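Local coordinates for protein glucuronan lyase A (Trichoderma reesei, PDB 2ZZJ) that probably cleaves beta-1,4-linked glucuronan chains internally, as a family 20 polysaccharide lyase with a beta-jelly-roll fold, and binds a calcium ion, at residues Val155-Trp160 against Thr165-Ile170; Arg60-Gly65 against Ala90-Asn95; Glu78-Gln81 against Ser86-Ile89; Lys169-Gly174 against Thr228-Val233. All blocks are in the same frame, centred on the assembly; numbering follows the deposited sequence.

Contact 1: residues Val155-Trp160 against Thr165-Ile170; sequences VLQIKW and TGYFKI
Q157 and K169 are joined through both backbone and side chains. The amide of Q157 gives a bond to K169 O at 2.9 Å, and K169 N returns one to Q157 O at 3.0 Å. Above the strands their side chains run alongside each other, and K169 NZ reaches Q157 OE1 at 3.1 Å. The ammonium sits 41° out of the amide's carbonyl plane, so it misses a lone pair. The other end of that amide, NE2, turns to E67 OE1, which Y167 OH also uses; one carboxylate oxygen thus fixes both tips. Two residues along, K159 N bonds to Y167 O at 3.1 Å, whereas Y167 N to K159 O is weak at 3.4 Å. Y167 CG lies between its backbone N and carbonyl carbon (chi1 49°), which swings the ring over the neighbouring strand. K159 CB sits 3.6 Å from the ring centroid, almost straight above it: a CH-pi contact. On the opposite, buried face, L156 CD2 touches I170 CG1 at 3.8 Å, and I158 CD1 meets F168 CE1 at the same distance. This is the antiparallel hairpin of strands 152-160 and 166-172; strand 66-76 pairs with its first strand and 175-183 with its second. The buried side chains pack across the sandwich, L156 on I112 and F168 on T110 of strand 106-115.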
loop_
_atom_site.group_PDB
_atom_site.type_symbol
_atom_site.label_atom_id
_atom_site.label_comp_id
_atom_site.label_asym_id
_atom_site.label_seq_id
_atom_site.Cartn_x
_atom_site.Cartn_y
_atom_site.Cartn_z
ATOM N N VAL A 155 4.835 -9.572 -3.020
ATOM C CA VAL A 155 4.670 -9.505 -4.468
ATOM C C VAL A 155 3.174 -9.606 -4.768
ATOM O O VAL A 155 2.468 -10.480 -4.185
ATOM C CB VAL A 155 5.456 -10.587 -5.228
ATOM C CG1 VAL A 155 5.172 -10.482 -6.759
ATOM C CG2 VAL A 155 6.979 -10.495 -4.954
ATOM N N LEU A 156 2.695 -8.699 -5.623
ATOM C CA LEU A 156 1.316 -8.735 -6.098
ATOM C C LEU A 156 1.328 -9.013 -7.590
ATOM O O LEU A 156 2.132 -8.447 -8.338
ATOM C CB LEU A 156 0.595 -7.403 -5.860
ATOM C CG LEU A 156 0.808 -6.685 -4.519
ATOM C CD1 LEU A 156 0.130 -5.300 -4.548
ATOM C CD2 LEU A 156 0.235 -7.499 -3.434
ATOM N N GLN A 157 0.456 -9.903 -8.039
ATOM C CA GLN A 157 0.213 -10.006 -9.487
ATOM C C GLN A 157 -1.252 -9.702 -9.691
ATOM O O GLN A 157 -2.084 -10.442 -9.195
ATOM C CB GLN A 157 0.534 -11.405 -9.978
ATOM C CG GLN A 157 0.182 -11.600 -11.458
ATOM C CD GLN A 157 0.353 -13.024 -11.922
ATOM O OE1 GLN A 157 0.623 -13.923 -11.128
ATOM N NE2 GLN A 157 0.173 -13.241 -13.228
ATOM N N ILE A 158 -1.566 -8.606 -10.368
ATOM C CA ILE A 158 -2.945 -8.183 -10.458
ATOM C C ILE A 158 -3.287 -7.899 -11.908
ATOM O O ILE A 158 -2.604 -7.092 -12.545
ATOM C CB ILE A 158 -3.264 -6.941 -9.569
ATOM C CG1 ILE A 158 -2.926 -7.230 -8.093
ATOM C CG2 ILE A 158 -4.775 -6.581 -9.652
ATOM C CD1 ILE A 158 -3.046 -6.051 -7.164
ATOM N N LYS A 159 -4.369 -8.509 -12.410
ATOM C CA LYS A 159 -4.934 -8.050 -13.686
ATOM C C LYS A 159 -6.084 -7.111 -13.342
ATOM O O LYS A 159 -7.075 -7.534 -12.728
ATOM C CB LYS A 159 -5.417 -9.224 -14.525
ATOM C CG LYS A 159 -6.113 -8.822 -15.813
ATOM C CD LYS A 159 -6.647 -10.082 -16.509
ATOM C CE LYS A 159 -7.515 -9.740 -17.730
ATOM N NZ LYS A 159 -6.763 -8.945 -18.750
ATOM N N TRP A 160 -5.911 -5.843 -13.696
ATOM C CA TRP A 160 -6.847 -4.771 -13.355
ATOM C C TRP A 160 -7.998 -4.794 -14.375
ATOM O O TRP A 160 -7.797 -4.453 -15.537
ATOM C CB TRP A 160 -6.133 -3.428 -13.372
ATOM C CG TRP A 160 -4.972 -3.352 -12.364
ATOM C CD1 TRP A 160 -3.628 -3.360 -12.642
ATOM C CD2 TRP A 160 -5.089 -3.273 -10.930
ATOM N NE1 TRP A 160 -2.894 -3.291 -11.461
ATOM C CE2 TRP A 160 -3.764 -3.230 -10.401
ATOM C CE3 TRP A 160 -6.181 -3.256 -10.040
ATOM C CZ2 TRP A 160 -3.508 -3.133 -9.025
ATOM C CZ3 TRP A 160 -5.932 -3.163 -8.661
ATOM C CH2 TRP A 160 -4.610 -3.111 -8.168
ATOM N N THR A 165 -13.180 -10.683 -15.214
ATOM C CA THR A 165 -11.988 -11.243 -15.908
ATOM C C THR A 165 -10.615 -10.890 -15.245
ATOM O O THR A 165 -9.557 -11.276 -15.759
ATOM C CB THR A 165 -11.908 -10.801 -17.375
ATOM O OG1 THR A 165 -11.683 -9.390 -17.434
ATOM C CG2 THR A 165 -13.195 -11.172 -18.149
ATOM N N GLY A 166 -10.663 -10.154 -14.133
ATOM C CA GLY A 166 -9.462 -9.814 -13.362
ATOM C C GLY A 166 -8.990 -10.961 -12.492
ATOM O O GLY A 166 -9.642 -12.004 -12.374
ATOM N N TYR A 167 -7.816 -10.792 -11.893
ATOM C CA TYR A 167 -7.375 -11.724 -10.886
ATOM C C TYR A 167 -6.468 -10.984 -9.906
ATOM O O TYR A 167 -6.003 -9.883 -10.207
ATOM C CB TYR A 167 -6.685 -12.965 -11.470
ATOM C CG TYR A 167 -5.614 -12.737 -12.503
ATOM C CD1 TYR A 167 -4.324 -12.310 -12.144
ATOM C CD2 TYR A 167 -5.862 -13.039 -13.844
ATOM C CE1 TYR A 167 -3.341 -12.138 -13.105
ATOM C CE2 TYR A 167 -4.884 -12.877 -14.814
ATOM C CZ TYR A 167 -3.624 -12.431 -14.439
ATOM O OH TYR A 167 -2.671 -12.270 -15.417
ATOM N N PHE A 168 -6.221 -11.604 -8.758
ATOM C CA PHE A 168 -5.651 -10.901 -7.610
ATOM C C PHE A 168 -4.859 -11.929 -6.819
ATOM O O PHE A 168 -5.409 -12.822 -6.181
ATOM C CB PHE A 168 -6.800 -10.265 -6.821
ATOM C CG PHE A 168 -6.378 -9.434 -5.618
ATOM C CD1 PHE A 168 -6.002 -8.102 -5.773
ATOM C CD2 PHE A 168 -6.461 -9.961 -4.343
ATOM C CE1 PHE A 168 -5.655 -7.308 -4.663
ATOM C CE2 PHE A 168 -6.120 -9.171 -3.226
ATOM C CZ PHE A 168 -5.698 -7.856 -3.401
ATOM N N LYS A 169 -3.534 -11.844 -6.938
ATOM C CA LYS A 169 -2.634 -12.849 -6.396
ATOM C C LYS A 169 -1.577 -12.150 -5.553
ATOM O O LYS A 169 -1.094 -11.099 -5.951
ATOM C CB LYS A 169 -1.960 -13.611 -7.548
ATOM C CG LYS A 169 -2.988 -14.254 -8.487
ATOM C CD LYS A 169 -2.383 -14.811 -9.779
ATOM C CE LYS A 169 -1.442 -15.968 -9.511
ATOM N NZ LYS A 169 -0.943 -16.563 -10.828
ATOM N N ILE A 170 -1.244 -12.736 -4.400
ATOM C CA ILE A 170 -0.286 -12.141 -3.453
ATOM C C ILE A 170 0.658 -13.219 -2.908
ATOM O O ILE A 170 0.219 -14.317 -2.526
ATOM C CB ILE A 170 -1.015 -11.484 -2.256
ATOM C CG1 ILE A 170 -2.019 -10.420 -2.728
ATOM C CG2 ILE A 170 0.011 -10.888 -1.226
ATOM C CD1 ILE A 170 -2.813 -9.703 -1.607
#

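Contact 2: residues Arg60-Gly65 against Ala90-Asn95; sequences RGYQRG and AQFIAN
A classic beta bulge in strand 53-63, where G61 and Y62 both face F193, delivers the Y62 ring to F92 inside the beta-jelly-roll core. Strand 192-197 runs between the two segments and pairs with both parent strands, so across this gap the meeting is one of side chains, without hydrogen bonds. Y62 turns its edge toward the face of F92 in an offset edge-to-face pair, centroids 5.4 Å apart and planes at 61°. Y62 CD1 comes to 3.5 Å from F92 CD1, while its neighbour CE1 slides back along the side chain to F92 CB at 3.8 Å. A chi1 of 74° tucks Y62 CG over its own backbone, and the CD1-CE1 edge is left turned to F92. Further stacks on W160 and F193 hold that ring, and its hydroxyl is hydrogen-bonded to T186 and S109; F92 in turn stacks on F195. Cutting F92 back to an alanine would probably leave the Y62 edge and the F195 face without their partner and open a gap in this aromatic cluster. On the backbone side of the bulge, G61 C lies 4.4 Å from F92 CE1, at the edge of that ring.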
loop_
_atom_site.group_PDB
_atom_site.type_symbol
_atom_site.label_atom_id
_atom_site.label_comp_id
_atom_site.label_asym_id
_atom_site.label_seq_id
_atom_site.Cartn_x
_atom_site.Cartn_y
_atom_site.Cartn_z
ATOM N N ARG A 60 2.473 6.424 -11.828
ATOM C CA ARG A 60 1.992 5.477 -12.825
ATOM C C ARG A 60 1.812 4.082 -12.221
ATOM O O ARG A 60 2.581 3.159 -12.505
ATOM C CB ARG A 60 2.895 5.486 -14.084
ATOM C CG ARG A 60 2.883 6.867 -14.837
ATOM C CD ARG A 60 3.579 6.871 -16.237
ATOM N NE ARG A 60 3.912 8.235 -16.701
ATOM C CZ ARG A 60 3.146 8.966 -17.528
ATOM N NH1 ARG A 60 1.986 8.480 -17.988
ATOM N NH2 ARG A 60 3.529 10.190 -17.901
ATOM N N GLY A 61 0.800 3.933 -11.365
ATOM C CA GLY A 61 0.525 2.653 -10.709
ATOM C C GLY A 61 -0.174 1.661 -11.602
ATOM O O GLY A 61 0.361 0.607 -11.910
ATOM N N TYR A 62 -1.411 1.963 -12.010
ATOM C CA TYR A 62 -2.067 1.139 -13.009
ATOM C C TYR A 62 -3.166 1.924 -13.704
ATOM O O TYR A 62 -3.532 3.012 -13.240
ATOM C CB TYR A 62 -2.633 -0.143 -12.414
ATOM C CG TYR A 62 -3.884 -0.006 -11.570
ATOM C CD1 TYR A 62 -3.807 0.041 -10.175
ATOM C CD2 TYR A 62 -5.144 0.001 -12.152
ATOM C CE1 TYR A 62 -4.966 0.149 -9.387
ATOM C CE2 TYR A 62 -6.319 0.111 -11.367
ATOM C CZ TYR A 62 -6.226 0.189 -9.991
ATOM O OH TYR A 62 -7.374 0.304 -9.198
ATOM N N GLN A 63 -3.645 1.338 -14.799
ATOM C CA GLN A 63 -4.880 1.735 -15.477
ATOM C C GLN A 63 -5.611 0.454 -15.806
ATOM O O GLN A 63 -4.989 -0.541 -16.146
ATOM C CB GLN A 63 -4.512 2.469 -16.760
ATOM C CG GLN A 63 -5.661 3.107 -17.474
ATOM C CD GLN A 63 -5.184 3.994 -18.609
ATOM O OE1 GLN A 63 -3.973 4.145 -18.848
ATOM N NE2 GLN A 63 -6.124 4.603 -19.298
ATOM N N ARG A 64 -6.938 0.445 -15.663
ATOM C CA ARG A 64 -7.742 -0.724 -15.990
ATOM C C ARG A 64 -7.423 -1.263 -17.394
ATOM O O ARG A 64 -7.108 -0.495 -18.293
ATOM C CB ARG A 64 -9.202 -0.322 -15.859
ATOM C CG ARG A 64 -10.186 -1.129 -16.587
ATOM C CD ARG A 64 -11.081 -0.120 -17.261
ATOM N NE ARG A 64 -12.472 -0.491 -17.204
ATOM C CZ ARG A 64 -13.455 0.220 -17.746
ATOM N NH1 ARG A 64 -13.207 1.353 -18.386
ATOM N NH2 ARG A 64 -14.688 -0.221 -17.632
ATOM N N GLY A 65 -7.448 -2.578 -17.550
ATOM C CA GLY A 65 -7.121 -3.220 -18.826
ATOM C C GLY A 65 -5.686 -3.676 -19.001
ATOM O O GLY A 65 -5.258 -3.971 -20.128
ATOM N N ALA A 90 0.755 0.237 2.132
ATOM C CA ALA A 90 0.815 0.526 0.672
ATOM C C ALA A 90 -0.593 0.741 0.148
ATOM O O ALA A 90 -1.578 0.208 0.720
ATOM C CB ALA A 90 1.468 -0.637 -0.089
ATOM N N GLN A 91 -0.724 1.504 -0.936
ATOM C CA GLN A 91 -2.070 1.665 -1.505
ATOM C C GLN A 91 -2.014 2.140 -2.919
ATOM O O GLN A 91 -1.053 2.851 -3.291
ATOM C CB GLN A 91 -2.903 2.651 -0.682
ATOM C CG GLN A 91 -2.311 4.034 -0.476
ATOM C CD GLN A 91 -3.349 5.039 0.068
ATOM O OE1 GLN A 91 -4.551 4.858 -0.123
ATOM N NE2 GLN A 91 -2.882 6.077 0.748
ATOM N N PHE A 92 -3.037 1.752 -3.676
ATOM C CA PHE A 92 -3.315 2.335 -4.994
ATOM C C PHE A 92 -4.423 3.334 -4.829
ATOM O O PHE A 92 -5.439 3.053 -4.140
ATOM C CB PHE A 92 -3.743 1.252 -5.958
ATOM C CG PHE A 92 -2.634 0.290 -6.306
ATOM C CD1 PHE A 92 -1.779 0.572 -7.389
ATOM C CD2 PHE A 92 -2.441 -0.874 -5.574
ATOM C CE1 PHE A 92 -0.762 -0.317 -7.745
ATOM C CE2 PHE A 92 -1.403 -1.760 -5.919
ATOM C CZ PHE A 92 -0.565 -1.460 -7.007
ATOM N N ILE A 93 -4.246 4.490 -5.457
ATOM C CA ILE A 93 -5.186 5.588 -5.270
ATOM C C ILE A 93 -5.194 6.536 -6.471
ATOM O O ILE A 93 -4.126 6.948 -6.987
ATOM C CB ILE A 93 -4.912 6.322 -3.914
ATOM C CG1 ILE A 93 -5.959 7.427 -3.628
ATOM C CG2 ILE A 93 -3.449 6.848 -3.839
ATOM C CD1 ILE A 93 -5.740 8.084 -2.291
ATOM N N ALA A 94 -6.412 6.890 -6.902
ATOM C CA ALA A 94 -6.610 7.829 -8.012
ATOM C C ALA A 94 -7.415 9.033 -7.550
ATOM O O ALA A 94 -8.328 8.895 -6.735
ATOM C CB ALA A 94 -7.350 7.168 -9.124
ATOM N N ASN A 95 -7.080 10.193 -8.090
ATOM C CA ASN A 95 -7.942 11.354 -7.993
ATOM C C ASN A 95 -8.843 11.351 -9.216
ATOM O O ASN A 95 -8.366 11.283 -10.366
ATOM C CB ASN A 95 -7.126 12.640 -7.916
ATOM C CG ASN A 95 -7.995 13.869 -7.667
ATOM O OD1 ASN A 95 -9.061 13.781 -7.057
ATOM N ND2 ASN A 95 -7.533 15.012 -8.122
#

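Contact 3: residues Glu78-Gln81 against Ser86-Ile89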
loop_
_atom_site.group_PDB
_atom_site.type_symbol
_atom_site.label_atom_id
_atom_site.label_comp_id
_atom_site.label_asym_id
_atom_site.label_seq_id
_atom_site.Cartn_x
_atom_site.Cartn_y
_atom_site.Cartn_z
ATOM N N GLU A 78 11.318 -3.368 15.455
ATOM C CA GLU A 78 11.396 -4.546 16.314
ATOM C C GLU A 78 10.435 -4.466 17.527
ATOM O O GLU A 78 9.880 -5.475 17.959
ATOM C CB GLU A 78 12.821 -4.723 16.772
ATOM C CG GLU A 78 12.857 -5.750 17.893
ATOM C CD GLU A 78 14.237 -6.094 18.336
ATOM O OE1 GLU A 78 14.358 -7.251 18.775
ATOM O OE2 GLU A 78 15.172 -5.241 18.244
ATOM N N ASP A 79 10.238 -3.261 18.054
ATOM C CA ASP A 79 9.358 -3.044 19.178
ATOM C C ASP A 79 7.939 -2.626 18.787
ATOM O O ASP A 79 7.249 -1.991 19.603
ATOM C CB ASP A 79 9.974 -1.994 20.101
ATOM C CG ASP A 79 10.147 -0.640 19.431
ATOM O OD1 ASP A 79 9.587 -0.402 18.332
ATOM O OD2 ASP A 79 10.843 0.193 20.027
ATOM N N TRP A 80 7.519 -2.981 17.559
ATOM C CA TRP A 80 6.171 -2.702 17.063
ATOM C C TRP A 80 5.152 -3.190 18.067
ATOM O O TRP A 80 5.250 -4.323 18.545
ATOM C CB TRP A 80 5.921 -3.383 15.696
ATOM C CG TRP A 80 4.579 -3.058 15.066
ATOM C CD1 TRP A 80 3.406 -3.764 15.190
ATOM C CD2 TRP A 80 4.293 -1.961 14.174
ATOM N NE1 TRP A 80 2.402 -3.154 14.463
ATOM C CE2 TRP A 80 2.924 -2.065 13.810
ATOM C CE3 TRP A 80 5.061 -0.900 13.652
ATOM C CZ2 TRP A 80 2.292 -1.138 12.943
ATOM C CZ3 TRP A 80 4.442 0.004 12.779
ATOM C CH2 TRP A 80 3.064 -0.112 12.450
ATOM N N GLN A 81 4.191 -2.339 18.393
ATOM C CA GLN A 81 3.158 -2.678 19.376
ATOM C C GLN A 81 1.932 -3.078 18.588
ATOM O O GLN A 81 1.195 -2.229 18.059
ATOM C CB GLN A 81 2.903 -1.468 20.306
ATOM C CG GLN A 81 2.111 -1.814 21.561
ATOM C CD GLN A 81 1.790 -0.574 22.372
ATOM O OE1 GLN A 81 0.685 -0.040 22.293
ATOM N NE2 GLN A 81 2.771 -0.070 23.084
ATOM N N SER A 86 -5.914 -0.353 12.116
ATOM C CA SER A 86 -5.149 -0.460 10.872
ATOM C C SER A 86 -3.971 0.487 10.864
ATOM O O SER A 86 -4.122 1.655 11.197
ATOM C CB SER A 86 -6.035 -0.117 9.675
ATOM O OG SER A 86 -5.245 0.174 8.518
ATOM N N TYR A 87 -2.816 -0.027 10.451
ATOM C CA TYR A 87 -1.677 0.798 9.991
ATOM C C TYR A 87 -1.444 0.378 8.546
ATOM O O TYR A 87 -1.093 -0.768 8.276
ATOM C CB TYR A 87 -0.422 0.613 10.860
ATOM C CG TYR A 87 -0.637 1.112 12.273
ATOM C CD1 TYR A 87 -0.400 2.447 12.588
ATOM C CD2 TYR A 87 -1.143 0.255 13.277
ATOM C CE1 TYR A 87 -0.615 2.924 13.884
ATOM C CE2 TYR A 87 -1.367 0.726 14.581
ATOM C CZ TYR A 87 -1.109 2.069 14.864
ATOM O OH TYR A 87 -1.324 2.602 16.124
ATOM N N ASN A 88 -1.722 1.295 7.626
ATOM C CA ASN A 88 -1.678 0.978 6.211
ATOM C C ASN A 88 -0.224 1.080 5.765
ATOM O O ASN A 88 0.503 1.968 6.222
ATOM C CB ASN A 88 -2.553 1.954 5.427
ATOM C CG ASN A 88 -2.943 1.411 4.065
ATOM O OD1 ASN A 88 -3.875 0.597 3.938
ATOM N ND2 ASN A 88 -2.232 1.853 3.033
ATOM N N ILE A 89 0.207 0.158 4.905
ATOM C CA ILE A 89 1.602 0.158 4.463
ATOM C C ILE A 89 1.811 0.406 2.943
ATOM O O ILE A 89 2.941 0.715 2.535
ATOM C CB ILE A 89 2.394 -1.097 4.910
ATOM C CG1 ILE A 89 1.789 -2.398 4.325
ATOM C CG2 ILE A 89 2.473 -1.187 6.481
ATOM C CD1 ILE A 89 2.686 -3.659 4.601
#
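Y87 presents a ring face to the six-membered ring of W80, and its CB, CG and CD2 are met by the CZ2-CH2 edge of the indole. Y87 CB lies in the plane of the indole, just off its rim, 3.8 Å from W80 CZ2 and 3.9 Å from W80 CH2. The next atom, Y87 CG, is again 3.8 Å from W80 CZ2. Then comes Y87 CD2, which makes the closest approach of the pair, 3.7 Å to that same W80 CZ2. Beyond it the ring runs on past the indole toward its hydroxyl, where Y87 OH accepts a hydrogen bond from W204 NE1, so the buried polar tip is satisfied. With CG anti to the carbonyl carbon (chi1 -65°) the ring is carried toward W80, and a chi2 of -87° turns its face to the indole edge. The result is a T-shaped pair, centroids 5.3 Å apart and planes at 80°. W80 comes from the loop after strand 66-76, whose chain is held on both sides of it: Q214 NE2 bonds to D79 O, Q81 N to Q214 OE1, and R217 NH1 to Q81 O. The indole also leans on V219 and A148, and Y87 on R217 and L199. Putting an alanine in place of W80 would probably bare the near face of Y87 and open a gap beside V219. The loop runs from strand 66-76 of one sheet to strand 86-95 of the other, and W80 touches V219 of the first and Y87 of the second, a connection between the two sheets of a jelly-roll sandwich.

Contact 4: residues Lys169-Gly174 against Thr228-Val233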
loop_
_atom_site.group_PDB
_atom_site.type_symbol
_atom_site.label_atom_id
_atom_site.label_comp_id
_atom_site.label_asym_id
_atom_site.label_seq_id
_atom_site.Cartn_x
_atom_site.Cartn_y
_atom_site.Cartn_z
ATOM N N LYS A 169 -3.534 -11.844 -6.938
ATOM C CA LYS A 169 -2.634 -12.849 -6.396
ATOM C C LYS A 169 -1.577 -12.150 -5.553
ATOM O O LYS A 169 -1.094 -11.099 -5.951
ATOM C CB LYS A 169 -1.960 -13.611 -7.548
ATOM C CG LYS A 169 -2.988 -14.254 -8.487
ATOM C CD LYS A 169 -2.383 -14.811 -9.779
ATOM C CE LYS A 169 -1.442 -15.968 -9.511
ATOM N NZ LYS A 169 -0.943 -16.563 -10.828
ATOM N N ILE A 170 -1.244 -12.736 -4.400
ATOM C CA ILE A 170 -0.286 -12.141 -3.453
ATOM C C ILE A 170 0.658 -13.219 -2.908
ATOM O O ILE A 170 0.219 -14.317 -2.526
ATOM C CB ILE A 170 -1.015 -11.484 -2.256
ATOM C CG1 ILE A 170 -2.019 -10.420 -2.728
ATOM C CG2 ILE A 170 0.011 -10.888 -1.226
ATOM C CD1 ILE A 170 -2.813 -9.703 -1.607
ATOM N N TRP A 171 1.951 -12.883 -2.845
ATOM C CA TRP A 171 2.990 -13.707 -2.254
ATOM C C TRP A 171 3.541 -12.941 -1.057
ATOM O O TRP A 171 3.664 -11.688 -1.112
ATOM C CB TRP A 171 4.157 -13.920 -3.225
ATOM C CG TRP A 171 3.932 -14.920 -4.301
ATOM C CD1 TRP A 171 4.417 -16.212 -4.348
ATOM C CD2 TRP A 171 3.189 -14.728 -5.499
ATOM N NE1 TRP A 171 4.006 -16.824 -5.510
ATOM C CE2 TRP A 171 3.263 -15.938 -6.241
ATOM C CE3 TRP A 171 2.495 -13.643 -6.044
ATOM C CZ2 TRP A 171 2.649 -16.091 -7.490
ATOM C CZ3 TRP A 171 1.886 -13.795 -7.314
ATOM C CH2 TRP A 171 1.953 -15.020 -7.999
ATOM N N PHE A 172 3.881 -13.672 0.004
ATOM C CA PHE A 172 4.488 -13.072 1.208
ATOM C C PHE A 172 5.712 -13.914 1.575
ATOM O O PHE A 172 5.598 -15.144 1.728
ATOM C CB PHE A 172 3.487 -13.054 2.366
ATOM C CG PHE A 172 3.994 -12.355 3.604
ATOM C CD1 PHE A 172 3.919 -10.961 3.717
ATOM C CD2 PHE A 172 4.541 -13.087 4.663
ATOM C CE1 PHE A 172 4.403 -10.319 4.877
ATOM C CE2 PHE A 172 5.013 -12.461 5.805
ATOM C CZ PHE A 172 4.944 -11.077 5.918
ATOM N N ASP A 173 6.868 -13.279 1.679
ATOM C CA ASP A 173 8.123 -13.971 1.993
ATOM C C ASP A 173 8.354 -15.228 1.142
ATOM O O ASP A 173 8.780 -16.279 1.649
ATOM C CB ASP A 173 8.227 -14.281 3.500
ATOM C CG ASP A 173 8.321 -13.018 4.339
ATOM O OD1 ASP A 173 8.358 -11.923 3.742
ATOM O OD2 ASP A 173 8.405 -13.097 5.575
ATOM N N GLY A 174 8.043 -15.117 -0.139
ATOM C CA GLY A 174 8.444 -16.141 -1.105
ATOM C C GLY A 174 7.399 -17.216 -1.323
ATOM O O GLY A 174 7.571 -18.082 -2.196
ATOM N N THR A 228 6.399 -6.579 -15.459
ATOM C CA THR A 228 5.482 -7.463 -16.178
ATOM C C THR A 228 5.665 -8.932 -15.854
ATOM O O THR A 228 4.890 -9.757 -16.315
ATOM C CB THR A 228 5.560 -7.252 -17.714
ATOM O OG1 THR A 228 6.864 -7.565 -18.165
ATOM C CG2 THR A 228 5.280 -5.785 -18.063
ATOM N N THR A 229 6.672 -9.254 -15.042
ATOM C CA THR A 229 6.885 -10.641 -14.579
ATOM C C THR A 229 7.120 -10.651 -13.069
ATOM O O THR A 229 7.430 -9.604 -12.484
ATOM C CB THR A 229 8.075 -11.313 -15.308
ATOM O OG1 THR A 229 9.332 -10.758 -14.868
ATOM C CG2 THR A 229 7.945 -11.110 -16.835
ATOM N N PHE A 230 6.990 -11.825 -12.450
ATOM C CA PHE A 230 7.337 -11.986 -11.035
ATOM C C PHE A 230 8.809 -11.637 -10.780
ATOM O O PHE A 230 9.136 -10.878 -9.833
ATOM C CB PHE A 230 7.041 -13.458 -10.625
ATOM C CG PHE A 230 7.250 -13.743 -9.158
ATOM C CD1 PHE A 230 6.187 -13.719 -8.257
ATOM C CD2 PHE A 230 8.524 -14.074 -8.676
ATOM C CE1 PHE A 230 6.405 -13.973 -6.874
ATOM C CE2 PHE A 230 8.745 -14.362 -7.313
ATOM C CZ PHE A 230 7.672 -14.289 -6.400
ATOM N N ALA A 231 9.720 -12.203 -11.590
ATOM C CA ALA A 231 11.155 -11.952 -11.373
ATOM C C ALA A 231 11.498 -10.453 -11.483
ATOM O O ALA A 231 12.452 -10.000 -10.848
ATOM C CB ALA A 231 12.030 -12.760 -12.353
ATOM N N ASP A 232 10.761 -9.710 -12.312
ATOM C CA ASP A 232 11.017 -8.263 -12.418
ATOM C C ASP A 232 10.881 -7.562 -11.064
ATOM O O ASP A 232 11.631 -6.629 -10.761
ATOM C CB ASP A 232 10.033 -7.588 -13.363
ATOM C CG ASP A 232 10.381 -7.775 -14.792
ATOM O OD1 ASP A 232 11.575 -7.879 -15.114
ATOM O OD2 ASP A 232 9.450 -7.735 -15.599
ATOM N N VAL A 233 9.930 -8.018 -10.253
ATOM C CA VAL A 233 9.583 -7.288 -9.013
ATOM C C VAL A 233 9.899 -7.985 -7.706
ATOM O O VAL A 233 9.769 -7.390 -6.649
ATOM C CB VAL A 233 8.099 -6.834 -8.993
ATOM C CG1 VAL A 233 7.737 -6.168 -10.299
ATOM C CG2 VAL A 233 7.129 -8.005 -8.687
#
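A surface edge-to-face pair, F230 on W171, packs the short, weakly bonded helical turn 230-233 near the C-terminus against strand 166-172. F230 points one corner of its ring at the indole: CE1 stands 3.5 Å above the indole plane, offset toward the rim. W171 CD2 lies 3.6 Å from F230 CE1, and W171 CG 3.7 Å from it. The centroids of the phenyl ring and the five-membered ring of W171 are 4.8 Å apart, with the planes at 67°. F230 reaches that far because its CG is anti to the backbone N (chi1 -175°), throwing the ring out from the turn toward the strand. No polar bond crosses the contact; the polar work is done within the turn. T229 is its N-cap, and with D232 it forms a capping box: D232 N bonds to T229 OG1 at 3.1 Å, and T229 N returns a weak bond to D232 OD2 at 3.2 Å. T228 N adds a third link, 3.3 Å to D232 OD2, on the anti side of the carboxylate. The amino group of T1 also bonds to D232 OD2 and to T228 OG1, a positive end that probably helps keep the aspartate ionised. These bonds probably help hold F230 in place beside the strand. Round about, F230 rests on V155 of strand 152-160 and F69 of strand 66-76, V233 packs on the same two residues, and W171 is flanked by Q157 and by K176 of strand 175-183.

Contacts 1 and 4 share K169 and I170 on strand 166-172, their centres about 10 Å apart; V155 joins them, its O receiving W171 N at 2.8 Å while V155 CG1 packs on F230 CE1. At the other end of strand 152-160, W160 passes contact 1 on to contact 2, about 13 Å centre to centre: W160 O pairs with G65 N, and its indole lies against Y62 and F92. Contacts 2 and 3 both draw on strand 86-95, yet their centres are about 24 Å apart, on opposite sides of the chain's centre. The side chain of calcium-binding K33 is about 10 Å from that of V155 and 11 Å from that of F230; contacts 2 and 3 lie elsewhere.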